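Local coordinates for protein beta-galactosidase (PDB 3OGR) that probably hydrolyses terminal non-reducing beta-D-galactose residues of beta-D-galactosides and holds beta-D-galactose in a pocket of its barrel domain, at residues A[71-76]-A[107-112]; A[274-279]-A[317-322]; A[362-367]-A[553-558]. All coordinates share one frame; numbering follows the deposited sequence.

Contacts 1 and 2 are two parallel strand pairings in the TIM-barrel domain of this family 35 enzyme, with centres 13 Å apart in the same sheet. They touch directly: Ser74 packs on Asn320 and Tyr76 on Tyr322, and both pairings reach the bound galactose, so together they build part of its pocket. Contact 3 comes last in the chain; its centre lies about 20 Å from the centres of the other two, and it touches neither. It begins on helix 357-370, the next helix after strand 318-321 of contact 2, and binds it to segment 553-558, with 185 residues between them. Contacts 1 and 2 thus shape the sugar site, while contact 3 fastens the barrel to the beta-rich part of the chain that follows.

Contact 1: A[71-76]-A[107-112]; sequences NTVSFY and AGIYLL. With GAL (beta-D-galactopyranose), chain E.
Tyr110 N gives a nearly straight bond to Asn71 O (2.8 Å, 174°), the first of four backbone bonds joining two parallel strands. Val73 N then donates to Tyr110 O and Leu112 N to Val73 O, both at 2.9 Å, and Phe75 N to Leu112 O closes the run. A water donates to Asn71 O and Gly108 O, bridging the chains where Gly108 ends the preceding helix in a Schellman motif. At that end Thr72 OG1 donates to Asn71 OD1 from above its carbonyl plane; OD1 also takes Phe43 N, and Asn71 ND2 donates to Val41 O on strand 38-47. Beyond the pairing, Tyr76 OH accepts from galactose O3 (2.8 Å) and also bonds Asn179.

Packing follows the alternation of the strands. On one face Val73 and Leu111 run side by side, CB meeting CD2 at 3.7 Å, while Ile109 CG2 lies 3.8 Å from Val73 CG2. Phe75 has CG between its backbone N and carbonyl carbon (chi1 69°), which brings ring atom CE1 to Leu111 CD1 (3.9 Å), the side chains set roughly perpendicular. On the other face Leu112 CD2 rests on Ser74 OG, whose hydroxyl is bonded to Glu46.

This is the beta-alpha-beta unit of a TIM barrel: strand 38-47 flanks 72-76, and helices 58-67 and 98-107 cover the Val73 and Leu111 face through Phe62, Phe100 and Phe101.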
# COMPACT_ATOMS: atom_id res chain seq x y z
N ASN A 71 -14.24 -6.27 -3.96
CA ASN A 71 -15.37 -5.34 -3.95
C ASN A 71 -15.15 -4.12 -3.12
O ASN A 71 -16.01 -3.19 -3.15
CB ASN A 71 -16.68 -6.05 -3.53
CG ASN A 71 -16.50 -6.94 -2.32
OD1 ASN A 71 -15.72 -6.64 -1.41
ND2 ASN A 71 -17.17 -8.08 -2.33
N THR A 72 -14.02 -4.06 -2.40
CA THR A 72 -13.83 -3.01 -1.41
C THR A 72 -12.37 -2.62 -1.36
O THR A 72 -11.45 -3.39 -1.74
CB THR A 72 -14.24 -3.62 -0.01
OG1 THR A 72 -15.61 -4.08 -0.11
CG2 THR A 72 -14.07 -2.67 1.14
N VAL A 73 -12.16 -1.36 -0.94
CA VAL A 73 -10.84 -0.83 -0.61
C VAL A 73 -10.87 -0.29 0.79
O VAL A 73 -11.89 0.35 1.17
CB VAL A 73 -10.40 0.24 -1.64
CG1 VAL A 73 -9.32 1.18 -1.07
CG2 VAL A 73 -9.88 -0.47 -2.93
N SER A 74 -9.77 -0.52 1.52
CA SER A 74 -9.63 0.02 2.90
C SER A 74 -8.61 1.10 2.85
O SER A 74 -7.58 0.92 2.21
CB SER A 74 -9.26 -1.13 3.82
OG SER A 74 -8.87 -0.66 5.08
N PHE A 75 -8.85 2.23 3.52
CA PHE A 75 -7.89 3.32 3.45
C PHE A 75 -7.72 4.00 4.80
O PHE A 75 -8.69 4.17 5.56
CB PHE A 75 -8.32 4.38 2.39
CG PHE A 75 -9.56 5.19 2.74
CD1 PHE A 75 -10.83 4.68 2.58
CD2 PHE A 75 -9.41 6.49 3.25
CE1 PHE A 75 -11.97 5.49 2.88
CE2 PHE A 75 -10.55 7.28 3.61
CZ PHE A 75 -11.82 6.75 3.40
N TYR A 76 -6.49 4.41 5.07
CA TYR A 76 -6.19 5.36 6.14
C TYR A 76 -6.31 6.79 5.69
O TYR A 76 -6.17 7.13 4.47
CB TYR A 76 -4.72 5.16 6.66
CG TYR A 76 -4.51 3.94 7.53
CD1 TYR A 76 -5.38 3.61 8.62
CD2 TYR A 76 -3.32 3.19 7.36
CE1 TYR A 76 -5.06 2.47 9.47
CE2 TYR A 76 -3.01 2.12 8.21
CZ TYR A 76 -3.89 1.76 9.23
OH TYR A 76 -3.59 0.68 10.02
N ALA A 107 -15.63 3.04 -10.17
CA ALA A 107 -15.12 1.68 -10.38
C ALA A 107 -16.06 0.62 -9.83
O ALA A 107 -15.86 -0.58 -10.06
CB ALA A 107 -13.74 1.56 -9.65
N GLY A 108 -17.07 1.01 -9.03
CA GLY A 108 -17.94 0.06 -8.40
C GLY A 108 -17.26 -0.62 -7.22
O GLY A 108 -17.44 -1.84 -6.99
N ILE A 109 -16.57 0.17 -6.39
CA ILE A 109 -15.85 -0.35 -5.21
C ILE A 109 -16.45 0.33 -3.98
O ILE A 109 -16.73 1.55 -4.01
CB ILE A 109 -14.34 0.03 -5.38
CG1 ILE A 109 -13.70 -0.89 -6.45
CG2 ILE A 109 -13.52 -0.07 -3.99
CD1 ILE A 109 -13.66 -2.38 -6.06
N TYR A 110 -16.62 -0.43 -2.89
CA TYR A 110 -17.04 0.13 -1.61
C TYR A 110 -15.82 0.41 -0.77
O TYR A 110 -14.73 -0.07 -1.09
CB TYR A 110 -17.99 -0.81 -0.88
CG TYR A 110 -19.33 -0.91 -1.57
CD1 TYR A 110 -20.15 0.21 -1.68
CD2 TYR A 110 -19.77 -2.15 -2.05
CE1 TYR A 110 -21.43 0.12 -2.31
CE2 TYR A 110 -21.06 -2.23 -2.64
CZ TYR A 110 -21.84 -1.12 -2.73
OH TYR A 110 -23.13 -1.23 -3.31
N LEU A 111 -15.97 1.19 0.31
CA LEU A 111 -14.82 1.62 1.09
C LEU A 111 -14.99 1.34 2.56
O LEU A 111 -16.05 1.56 3.18
CB LEU A 111 -14.50 3.10 0.92
CG LEU A 111 -14.16 3.56 -0.52
CD1 LEU A 111 -13.99 5.08 -0.47
CD2 LEU A 111 -12.86 2.92 -1.03
N LEU A 112 -13.88 0.95 3.17
CA LEU A 112 -13.75 0.88 4.64
C LEU A 112 -12.84 2.07 5.00
O LEU A 112 -11.63 2.08 4.59
CB LEU A 112 -13.10 -0.50 5.01
CG LEU A 112 -12.37 -0.55 6.40
CD1 LEU A 112 -13.29 -0.06 7.58
CD2 LEU A 112 -11.96 -1.99 6.66
C1 GAL E . -0.30 -3.25 11.33
C2 GAL E . -0.71 -1.74 11.49
C3 GAL E . -0.55 -1.01 10.17
C4 GAL E . 0.87 -1.20 9.63
C5 GAL E . 1.16 -2.69 9.55
C6 GAL E . 2.61 -3.04 9.17
O1 GAL E . -0.09 -3.89 12.59
O2 GAL E . -2.09 -1.70 11.86
O3 GAL E . -0.79 0.37 10.36
O4 GAL E . 1.75 -0.59 10.57
O5 GAL E . 1.01 -3.29 10.86
O6 GAL E . 2.85 -2.57 7.84
O HOH W 1 -18.19 -3.74 -5.23

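Contact 2: A[274-279]-A[317-322]; sequences FSLVEF and TIFNIY. With GAL (beta-D-galactopyranose), chain E.
Leu276 pairs with Phe319 in a parallel strand pair of the TIM barrel, interrupted by a beta bulge beyond which Phe279 pairs with Ile321. Among the backbone bonds, Phe274 O accepts from both Thr317 N and Ile318 N; past the bulge Phe279 N reaches Asn320 O (2.8 Å).

The side-chain hydrogen bond across the strands is made by Asn320, whose CG lies anti to its own N (chi1 178°), carrying ND2 to Val277 O (2.9 Å) at the bulge. That amide is also held by Ser44 and Glu46.

Apolar packing centres on Phe319: its CD1 lies by Leu276 CB, and its edge at CE1 meets Phe279 CB (3.7 Å).

At the sugar end Glu278 and Tyr322 lie side by side, with OE1 over one ring face, toward the rim, and the carboxylate turned 24° from the ring plane. Tyr322 CZ lies 3.8 Å from galactose C4, and its OH is hydrogen-bonded to Tyr342 OH. Replacing Tyr322 by an alanine would probably leave that carbon without its wall and Tyr342 without this partner. Tyr240 and Arg114 hold the Glu278 carboxylate; its OE2 takes the bond from galactose O2 (2.9 Å), while OE1 stands 3.0 Å from the anomeric carbon, C1.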
# COMPACT_ATOMS: atom_id res chain seq x y z
N PHE A 274 -16.57 -13.30 10.77
CA PHE A 274 -15.10 -13.44 10.99
C PHE A 274 -14.37 -12.48 10.03
O PHE A 274 -14.49 -12.59 8.81
CB PHE A 274 -14.63 -14.89 10.85
CG PHE A 274 -13.12 -15.02 10.93
CD1 PHE A 274 -12.34 -14.27 11.85
CD2 PHE A 274 -12.49 -15.90 10.03
CE1 PHE A 274 -10.95 -14.40 11.91
CE2 PHE A 274 -11.07 -16.05 10.09
CZ PHE A 274 -10.32 -15.29 10.99
N SER A 275 -13.65 -11.52 10.64
CA SER A 275 -13.10 -10.37 9.90
C SER A 275 -11.59 -10.25 10.14
O SER A 275 -11.13 -10.08 11.29
CB SER A 275 -13.79 -9.08 10.40
OG SER A 275 -15.19 -9.17 10.12
N LEU A 276 -10.85 -10.26 9.06
CA LEU A 276 -9.40 -9.96 9.11
C LEU A 276 -9.24 -8.61 8.43
O LEU A 276 -9.28 -8.48 7.19
CB LEU A 276 -8.59 -11.02 8.38
CG LEU A 276 -8.57 -12.41 9.10
CD1 LEU A 276 -7.94 -13.47 8.14
CD2 LEU A 276 -7.78 -12.34 10.46
N VAL A 277 -9.15 -7.57 9.28
CA VAL A 277 -9.19 -6.18 8.81
C VAL A 277 -7.88 -5.78 8.17
O VAL A 277 -7.80 -4.93 7.30
CB VAL A 277 -9.65 -5.25 9.99
CG1 VAL A 277 -9.55 -3.76 9.56
CG2 VAL A 277 -11.10 -5.55 10.32
N GLU A 278 -6.79 -6.44 8.61
CA GLU A 278 -5.49 -6.36 7.89
C GLU A 278 -4.89 -7.74 7.86
O GLU A 278 -4.63 -8.32 8.94
CB GLU A 278 -4.49 -5.46 8.61
CG GLU A 278 -4.94 -3.97 8.74
CD GLU A 278 -3.95 -3.19 9.55
OE1 GLU A 278 -2.75 -3.58 9.55
OE2 GLU A 278 -4.34 -2.20 10.17
N PHE A 279 -4.67 -8.29 6.68
CA PHE A 279 -3.87 -9.51 6.60
C PHE A 279 -2.74 -9.27 5.60
O PHE A 279 -2.93 -8.60 4.55
CB PHE A 279 -4.72 -10.68 6.11
CG PHE A 279 -4.02 -11.98 6.25
CD1 PHE A 279 -3.85 -12.59 7.52
CD2 PHE A 279 -3.38 -12.55 5.14
CE1 PHE A 279 -3.15 -13.78 7.64
CE2 PHE A 279 -2.60 -13.73 5.26
CZ PHE A 279 -2.53 -14.34 6.53
N THR A 317 -15.04 -13.78 6.17
CA THR A 317 -15.98 -13.15 5.23
C THR A 317 -15.81 -11.66 5.14
O THR A 317 -16.49 -11.03 4.30
CB THR A 317 -17.44 -13.51 5.54
OG1 THR A 317 -17.75 -13.11 6.90
CG2 THR A 317 -17.72 -14.99 5.31
N ILE A 318 -14.91 -11.07 5.95
CA ILE A 318 -14.46 -9.67 5.68
C ILE A 318 -12.94 -9.78 5.73
O ILE A 318 -12.35 -10.15 6.74
CB ILE A 318 -15.00 -8.66 6.71
CG1 ILE A 318 -16.54 -8.61 6.69
CG2 ILE A 318 -14.38 -7.26 6.41
CD1 ILE A 318 -17.16 -7.67 7.76
N PHE A 319 -12.30 -9.53 4.59
CA PHE A 319 -10.88 -9.93 4.42
C PHE A 319 -10.21 -8.82 3.63
O PHE A 319 -10.50 -8.65 2.44
CB PHE A 319 -10.91 -11.26 3.63
CG PHE A 319 -9.55 -11.94 3.41
CD1 PHE A 319 -8.47 -11.71 4.25
CD2 PHE A 319 -9.42 -12.87 2.40
CE1 PHE A 319 -7.24 -12.38 4.08
CE2 PHE A 319 -8.19 -13.57 2.23
CZ PHE A 319 -7.13 -13.32 3.07
N ASN A 320 -9.25 -8.13 4.28
CA ASN A 320 -8.56 -7.00 3.65
C ASN A 320 -7.08 -7.23 3.59
O ASN A 320 -6.50 -7.63 4.60
CB ASN A 320 -8.84 -5.72 4.46
CG ASN A 320 -8.10 -4.51 3.87
OD1 ASN A 320 -8.24 -4.17 2.68
ND2 ASN A 320 -7.26 -3.87 4.71
N ILE A 321 -6.48 -7.02 2.41
CA ILE A 321 -5.05 -7.31 2.18
C ILE A 321 -4.26 -6.02 2.30
O ILE A 321 -4.45 -5.07 1.51
CB ILE A 321 -4.91 -7.88 0.71
CG1 ILE A 321 -5.72 -9.19 0.53
CG2 ILE A 321 -3.44 -8.12 0.45
CD1 ILE A 321 -5.52 -10.24 1.69
N TYR A 322 -3.36 -5.97 3.32
CA TYR A 322 -2.57 -4.79 3.58
C TYR A 322 -1.10 -5.08 3.20
O TYR A 322 -0.55 -5.99 3.80
CB TYR A 322 -2.66 -4.47 5.11
CG TYR A 322 -1.93 -3.19 5.50
CD1 TYR A 322 -0.54 -3.09 5.48
CD2 TYR A 322 -2.66 -2.04 5.91
CE1 TYR A 322 0.12 -1.91 5.79
CE2 TYR A 322 -2.01 -0.84 6.24
CZ TYR A 322 -0.64 -0.77 6.15
OH TYR A 322 -0.02 0.44 6.43
C1 GAL E . -0.30 -3.25 11.33
C2 GAL E . -0.71 -1.74 11.49
C3 GAL E . -0.55 -1.01 10.17
C4 GAL E . 0.87 -1.20 9.63
C5 GAL E . 1.16 -2.69 9.55
C6 GAL E . 2.61 -3.04 9.17
O1 GAL E . -0.09 -3.89 12.59
O2 GAL E . -2.09 -1.70 11.86
O3 GAL E . -0.79 0.37 10.36
O4 GAL E . 1.75 -0.59 10.57
O5 GAL E . 1.01 -3.29 10.86
O6 GAL E . 2.85 -2.57 7.84

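Contact 3: A[362-367]-A[553-558]. With MAN (alpha-D-mannopyranose), chain B; NAG (2-acetamido-2-deoxy-beta-D-glucopyranose), chain C.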
# COMPACT_ATOMS: atom_id res chain seq x y z
N LEU A 362 -3.93 -13.71 -6.92
CA LEU A 362 -4.94 -13.11 -6.07
C LEU A 362 -6.26 -12.95 -6.85
O LEU A 362 -7.35 -13.12 -6.30
CB LEU A 362 -4.39 -11.75 -5.56
CG LEU A 362 -5.24 -11.02 -4.53
CD1 LEU A 362 -5.65 -11.95 -3.31
CD2 LEU A 362 -4.38 -9.84 -4.01
N LYS A 363 -6.15 -12.64 -8.14
CA LYS A 363 -7.34 -12.59 -8.99
C LYS A 363 -8.09 -13.92 -9.04
O LYS A 363 -9.30 -13.96 -9.05
CB LYS A 363 -6.93 -12.15 -10.42
CG LYS A 363 -8.10 -12.12 -11.37
CD LYS A 363 -7.69 -11.50 -12.76
CE LYS A 363 -6.54 -12.38 -13.36
NZ LYS A 363 -6.26 -11.87 -14.77
N LEU A 364 -7.35 -15.02 -9.08
CA LEU A 364 -8.04 -16.34 -9.10
C LEU A 364 -8.92 -16.45 -7.87
O LEU A 364 -10.02 -16.99 -7.91
CB LEU A 364 -7.00 -17.52 -9.12
CG LEU A 364 -6.00 -17.45 -10.26
CD1 LEU A 364 -5.19 -18.77 -10.17
CD2 LEU A 364 -6.70 -17.34 -11.64
N GLN A 365 -8.36 -16.02 -6.72
CA GLN A 365 -9.08 -16.15 -5.43
C GLN A 365 -10.27 -15.20 -5.33
O GLN A 365 -11.34 -15.58 -4.87
CB GLN A 365 -8.12 -15.91 -4.26
CG GLN A 365 -7.04 -16.97 -4.12
CD GLN A 365 -6.06 -16.65 -3.00
OE1 GLN A 365 -6.40 -15.94 -2.06
NE2 GLN A 365 -4.85 -17.19 -3.10
N GLY A 366 -10.10 -13.95 -5.83
CA GLY A 366 -11.22 -13.01 -5.70
C GLY A 366 -12.36 -13.44 -6.62
O GLY A 366 -13.54 -13.34 -6.29
N GLN A 367 -12.01 -13.86 -7.83
CA GLN A 367 -13.01 -14.29 -8.78
C GLN A 367 -13.78 -15.56 -8.33
O GLN A 367 -14.98 -15.67 -8.52
CB GLN A 367 -12.37 -14.53 -10.15
CG GLN A 367 -11.82 -13.28 -10.81
CD GLN A 367 -12.89 -12.22 -11.03
OE1 GLN A 367 -14.07 -12.54 -11.13
NE2 GLN A 367 -12.46 -10.96 -11.10
N ASN A 553 -1.60 -21.22 -15.20
CA ASN A 553 -0.96 -20.12 -15.90
C ASN A 553 -1.81 -19.52 -17.00
O ASN A 553 -1.70 -18.31 -17.29
CB ASN A 553 0.45 -20.55 -16.37
CG ASN A 553 1.40 -20.71 -15.22
OD1 ASN A 553 1.36 -21.73 -14.50
ND2 ASN A 553 2.22 -19.70 -14.97
N SER A 554 -2.66 -20.34 -17.59
CA SER A 554 -3.69 -19.80 -18.52
C SER A 554 -4.76 -19.04 -17.78
O SER A 554 -5.18 -17.91 -18.23
CB SER A 554 -4.37 -20.91 -19.38
OG SER A 554 -3.33 -21.48 -20.20
N ALA A 555 -5.17 -19.59 -16.64
CA ALA A 555 -6.27 -18.88 -15.91
C ALA A 555 -5.82 -17.50 -15.46
O ALA A 555 -6.65 -16.61 -15.34
CB ALA A 555 -6.69 -19.71 -14.63
N TYR A 556 -4.51 -17.33 -15.20
CA TYR A 556 -3.95 -16.01 -14.82
C TYR A 556 -4.36 -14.91 -15.83
O TYR A 556 -4.35 -13.75 -15.46
CB TYR A 556 -2.42 -16.05 -14.81
CG TYR A 556 -1.77 -16.72 -13.63
CD1 TYR A 556 -2.42 -16.98 -12.43
CD2 TYR A 556 -0.39 -16.99 -13.71
CE1 TYR A 556 -1.71 -17.47 -11.34
CE2 TYR A 556 0.32 -17.48 -12.62
CZ TYR A 556 -0.35 -17.74 -11.47
OH TYR A 556 0.36 -18.22 -10.38
N ASN A 557 -4.62 -15.28 -17.07
CA ASN A 557 -4.89 -14.26 -18.10
C ASN A 557 -6.40 -14.11 -18.39
O ASN A 557 -6.75 -13.41 -19.34
CB ASN A 557 -4.21 -14.64 -19.45
CG ASN A 557 -2.71 -14.72 -19.30
OD1 ASN A 557 -2.07 -13.81 -18.80
ND2 ASN A 557 -2.18 -15.88 -19.60
N TYR A 558 -7.24 -14.75 -17.57
CA TYR A 558 -8.71 -14.54 -17.70
C TYR A 558 -9.16 -13.38 -16.79
O TYR A 558 -8.54 -13.11 -15.75
CB TYR A 558 -9.50 -15.81 -17.31
CG TYR A 558 -9.51 -16.92 -18.35
CD1 TYR A 558 -8.27 -17.52 -18.79
CD2 TYR A 558 -10.71 -17.32 -18.91
CE1 TYR A 558 -8.31 -18.55 -19.75
CE2 TYR A 558 -10.75 -18.39 -19.90
CZ TYR A 558 -9.54 -18.96 -20.27
OH TYR A 558 -9.57 -19.98 -21.23
C1 MAN B . 5.98 -19.14 -13.58
C2 MAN B . 5.35 -20.02 -12.48
C3 MAN B . 5.73 -21.45 -12.73
C4 MAN B . 5.36 -21.87 -14.16
C5 MAN B . 6.01 -20.91 -15.18
C6 MAN B . 5.51 -21.30 -16.62
O2 MAN B . 3.92 -19.85 -12.57
O3 MAN B . 5.05 -22.26 -11.77
O4 MAN B . 5.83 -23.21 -14.39
O5 MAN B . 5.58 -19.56 -14.87
O6 MAN B . 6.19 -20.50 -17.52
C1 NAG C . 4.38 -12.19 -15.44
C2 NAG C . 3.96 -13.65 -15.25
C3 NAG C . 4.50 -14.11 -13.90
C4 NAG C . 6.03 -13.90 -13.90
C5 NAG C . 6.35 -12.42 -14.15
C6 NAG C . 7.85 -12.12 -14.20
C7 NAG C . 1.75 -13.98 -16.29
C8 NAG C . 0.27 -13.89 -16.09
N2 NAG C . 2.51 -13.68 -15.22
O3 NAG C . 4.16 -15.47 -13.78
O4 NAG C . 6.48 -14.23 -12.59
O5 NAG C . 5.79 -12.07 -15.44
O6 NAG C . 8.44 -12.95 -15.19
O7 NAG C . 2.21 -14.32 -17.38
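Lys363 grips two carbonyl oxygens at once: its NZ donates to Tyr556 O and to Tyr558 O, each at 2.8 Å. Both belong to the type I turn from Ala555 to Tyr558, and the ammonium group sits above both carbonyl planes. The lysine leaves its helix with CG anti to the backbone N (chi1 178°), then bends at chi3 (59°), which turns NZ into the turn; CE lies close to the same two oxygens. Trp559 adds a cation-pi contact, which together with the two carbonyl dipoles probably helps to offset the buried charge.

Next to it Leu364 forms the tight apolar part, spreading its methyls over two residues: CD2 packs on Ala555 CB (3.8 Å), and CD1 approaches Tyr556 CE1 (3.9 Å), the leucine coming almost squarely across the tyrosine side chain. Phe472 backs the leucine.

The side away from helix 357-370 is looser: Asn553, Ser554 and Asn557 are partly exposed, and Asn553 and Asn557 lie beside sugars. Asn553 ND2 makes a nearly straight bond to mannose O2 (2.9 Å, 176°), and the acetyl methyl C8 of an N-acetylglucosamine rests against Tyr556 CB (3.7 Å). Glu357 ties this side to the helix, bonding Tyr556 OH and both sugars.

The contact is an interdomain joint. Helix 357-370, whose other side packs on helix 301-313 of the barrel domain, meets the short helix 552-555 just after strand 545-551, with strand 470-476 alongside and strand 583-585 against Tyr558.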